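Long-range contact in MIP07328p (Drosophila melanogaster, PDB 6FKK), which probably acts as a repulsive axon guidance cue, a transmembrane semaphorin whose extracellular sema domain probably engages a plexin-type receptor: residues L192-F197 with R212-E217. Sequence-based numbering, arbitrary orientation.
Sequences LNQPDF and RELSME. With NAG (2-acetamido-2-deoxy-beta-D-glucopyranose), chain E.
Two backbone bonds pair Asp196 with Arg212 as a hydrogen-bonded antiparallel pair: Asp196 N meets Arg212 O at 2.9 Å, whereas Arg212 N reaches Asp196 O at 3.2 Å from above the carbonyl plane. Both side chains rise on the same sheet face. Arg212 runs extended to NE and turns at chi4 (-89°), which puts Asp196 CB over one guanidinium face, toward its rim. Asp196 OD2, 3.6 Å from Arg212 NH2, lies well out of the guanidinium plane, so no N-H points at it in this long salt bridge; the planes are 79° apart. An alanine at Arg212 would probably lose this attraction and the packing over Asp196 CB. Before strand 196-203 begins, Asn193 O accepts Leu214 N at 3.0 Å. Asn193, CG anti to its N (chi1 -163°), crosses Leu214 at about a right angle, its CG 3.6 Å from Leu214 CB; Leu214 CD1 lies 3.5 Å from Gln194 NE2. Glu213 OE2 accepts Asn193 N at 2.9 Å; OE1 forms salt bridges with Lys252 and Arg228, which probably position the carboxylate. The contact closes the open end of hairpin 196-203/206-214 in the sema beta-propeller, beside a protein-linked N-acetylglucosamine whose C6 lies 3.2 Å from Pro195 O. Backbone bonds thus set the register, and buried Glu213, probably ionised, ties the preceding loop to neighbouring strands.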
loop_
_atom_site.group_PDB
_atom_site.type_symbol
_atom_site.label_atom_id
_atom_site.label_comp_id
_atom_site.label_asym_id
_atom_site.label_seq_id
_atom_site.Cartn_x
_atom_site.Cartn_y
_atom_site.Cartn_z
ATOM N N LEU A 192 11.299 -16.258 -3.841
ATOM C CA LEU A 192 10.684 -15.253 -4.698
ATOM C C LEU A 192 10.540 -15.821 -6.101
ATOM O O LEU A 192 11.492 -16.386 -6.643
ATOM C CB LEU A 192 11.516 -13.966 -4.725
ATOM C CG LEU A 192 11.565 -13.164 -3.425
ATOM C CD1 LEU A 192 12.596 -12.052 -3.517
ATOM C CD2 LEU A 192 10.195 -12.596 -3.119
ATOM N N ASN A 193 9.351 -15.662 -6.687
ATOM C CA ASN A 193 9.025 -16.211 -8.006
ATOM C C ASN A 193 8.365 -15.111 -8.836
ATOM O O ASN A 193 7.137 -14.984 -8.837
ATOM C CB ASN A 193 8.121 -17.434 -7.871
ATOM C CG ASN A 193 8.078 -18.273 -9.132
ATOM O OD1 ASN A 193 8.376 -17.793 -10.225
ATOM N ND2 ASN A 193 7.703 -19.540 -8.985
ATOM N N GLN A 194 9.180 -14.339 -9.549
ATOM C CA GLN A 194 8.723 -13.213 -10.357
ATOM C C GLN A 194 7.789 -12.280 -9.582
ATOM O O GLN A 194 6.637 -12.070 -9.987
ATOM C CB GLN A 194 8.052 -13.704 -11.632
ATOM C CG GLN A 194 8.905 -14.641 -12.469
ATOM C CD GLN A 194 8.297 -14.920 -13.830
ATOM O OE1 GLN A 194 7.622 -14.068 -14.406
ATOM N NE2 GLN A 194 8.533 -16.120 -14.350
ATOM N N PRO A 195 8.251 -11.691 -8.483
ATOM C CA PRO A 195 7.356 -10.887 -7.648
ATOM C C PRO A 195 7.232 -9.451 -8.129
ATOM O O PRO A 195 8.158 -8.869 -8.696
ATOM C CB PRO A 195 8.031 -10.941 -6.275
ATOM C CG PRO A 195 9.483 -10.997 -6.607
ATOM C CD PRO A 195 9.597 -11.789 -7.893
ATOM N N ASP A 196 6.051 -8.884 -7.893
ATOM C CA ASP A 196 5.786 -7.460 -8.078
ATOM C C ASP A 196 5.429 -6.892 -6.712
ATOM O O ASP A 196 4.363 -7.200 -6.168
ATOM C CB ASP A 196 4.663 -7.223 -9.089
ATOM C CG ASP A 196 5.040 -7.642 -10.499
ATOM O OD1 ASP A 196 6.172 -8.129 -10.704
ATOM O OD2 ASP A 196 4.197 -7.486 -11.408
ATOM N N PHE A 197 6.321 -6.080 -6.153
ATOM C CA PHE A 197 6.143 -5.576 -4.800
ATOM C C PHE A 197 5.207 -4.374 -4.783
ATOM O O PHE A 197 5.187 -3.559 -5.711
ATOM C CB PHE A 197 7.492 -5.200 -4.188
ATOM C CG PHE A 197 8.456 -6.349 -4.100
ATOM C CD1 PHE A 197 8.458 -7.184 -2.995
ATOM C CD2 PHE A 197 9.356 -6.597 -5.124
ATOM C CE1 PHE A 197 9.341 -8.243 -2.910
ATOM C CE2 PHE A 197 10.242 -7.656 -5.045
ATOM C CZ PHE A 197 10.234 -8.480 -3.937
ATOM N N ARG A 212 2.901 -9.691 -4.891
ATOM C CA ARG A 212 2.268 -10.805 -5.575
ATOM C C ARG A 212 3.323 -11.541 -6.389
ATOM O O ARG A 212 4.274 -10.932 -6.889
ATOM C CB ARG A 212 1.127 -10.331 -6.483
ATOM C CG ARG A 212 1.550 -9.318 -7.531
ATOM C CD ARG A 212 0.354 -8.810 -8.325
ATOM N NE ARG A 212 0.750 -7.866 -9.368
ATOM C CZ ARG A 212 0.851 -6.553 -9.187
ATOM N NH1 ARG A 212 0.584 -6.027 -7.999
ATOM N NH2 ARG A 212 1.218 -5.766 -10.190
ATOM N N GLU A 213 3.161 -12.855 -6.508
ATOM C CA GLU A 213 4.170 -13.676 -7.161
ATOM C C GLU A 213 3.514 -14.935 -7.709
ATOM O O GLU A 213 2.370 -15.257 -7.382
ATOM C CB GLU A 213 5.301 -14.042 -6.195
ATOM C CG GLU A 213 4.866 -14.969 -5.071
ATOM C CD GLU A 213 6.036 -15.580 -4.325
ATOM O OE1 GLU A 213 5.819 -16.132 -3.225
ATOM O OE2 GLU A 213 7.174 -15.510 -4.840
ATOM N N LEU A 214 4.266 -15.646 -8.546
ATOM C CA LEU A 214 3.821 -16.932 -9.053
ATOM C C LEU A 214 3.819 -17.971 -7.938
ATOM O O LEU A 214 4.560 -17.866 -6.957
ATOM C CB LEU A 214 4.716 -17.397 -10.201
ATOM C CG LEU A 214 4.719 -16.508 -11.446
ATOM C CD1 LEU A 214 5.665 -17.063 -12.503
ATOM C CD2 LEU A 214 3.309 -16.353 -12.003
ATOM N N SER A 215 2.978 -18.986 -8.100
ATOM C CA SER A 215 2.742 -19.975 -7.059
ATOM C C SER A 215 3.456 -21.278 -7.387
ATOM O O SER A 215 3.390 -21.764 -8.520
ATOM C CB SER A 215 1.248 -20.237 -6.885
ATOM O OG SER A 215 1.034 -21.277 -5.947
ATOM N N MET A 216 4.132 -21.836 -6.387
ATOM C CA MET A 216 4.649 -23.194 -6.457
ATOM C C MET A 216 3.755 -24.196 -5.746
ATOM O O MET A 216 3.701 -25.359 -6.155
ATOM C CB MET A 216 6.051 -23.264 -5.845
ATOM C CG MET A 216 7.103 -22.458 -6.579
ATOM S SD MET A 216 8.712 -22.581 -5.774
ATOM C CE MET A 216 8.844 -24.352 -5.531
ATOM N N GLU A 217 3.041 -23.760 -4.706
ATOM C CA GLU A 217 2.261 -24.677 -3.882
ATOM C C GLU A 217 1.128 -25.342 -4.652
ATOM O O GLU A 217 0.598 -26.358 -4.189
ATOM C CB GLU A 217 1.703 -23.939 -2.664
ATOM C CG GLU A 217 0.914 -22.683 -3.001
ATOM C CD GLU A 217 0.420 -21.963 -1.762
ATOM O OE1 GLU A 217 0.459 -22.566 -0.672
ATOM O OE2 GLU A 217 -0.003 -20.795 -1.874
HETATM C C1 NAG E . 9.534 -5.745 -11.583
HETATM C C2 NAG E . 9.849 -5.879 -13.086
HETATM C C3 NAG E . 9.764 -7.335 -13.548
HETATM C C4 NAG E . 10.586 -8.242 -12.644
HETATM C C5 NAG E . 10.140 -8.052 -11.202
HETATM C C6 NAG E . 10.928 -8.891 -10.222
HETATM C C7 NAG E . 7.649 -5.208 -13.993
HETATM C C8 NAG E . 6.930 -4.227 -14.870
HETATM N N2 NAG E . 8.974 -5.033 -13.886
HETATM O O3 NAG E . 10.242 -7.427 -14.885
HETATM O O4 NAG E . 10.406 -9.603 -13.021
HETATM O O5 NAG E . 10.329 -6.680 -10.830
HETATM O O6 NAG E . 11.262 -10.157 -10.774
HETATM O O7 NAG E . 7.054 -6.112 -13.410
#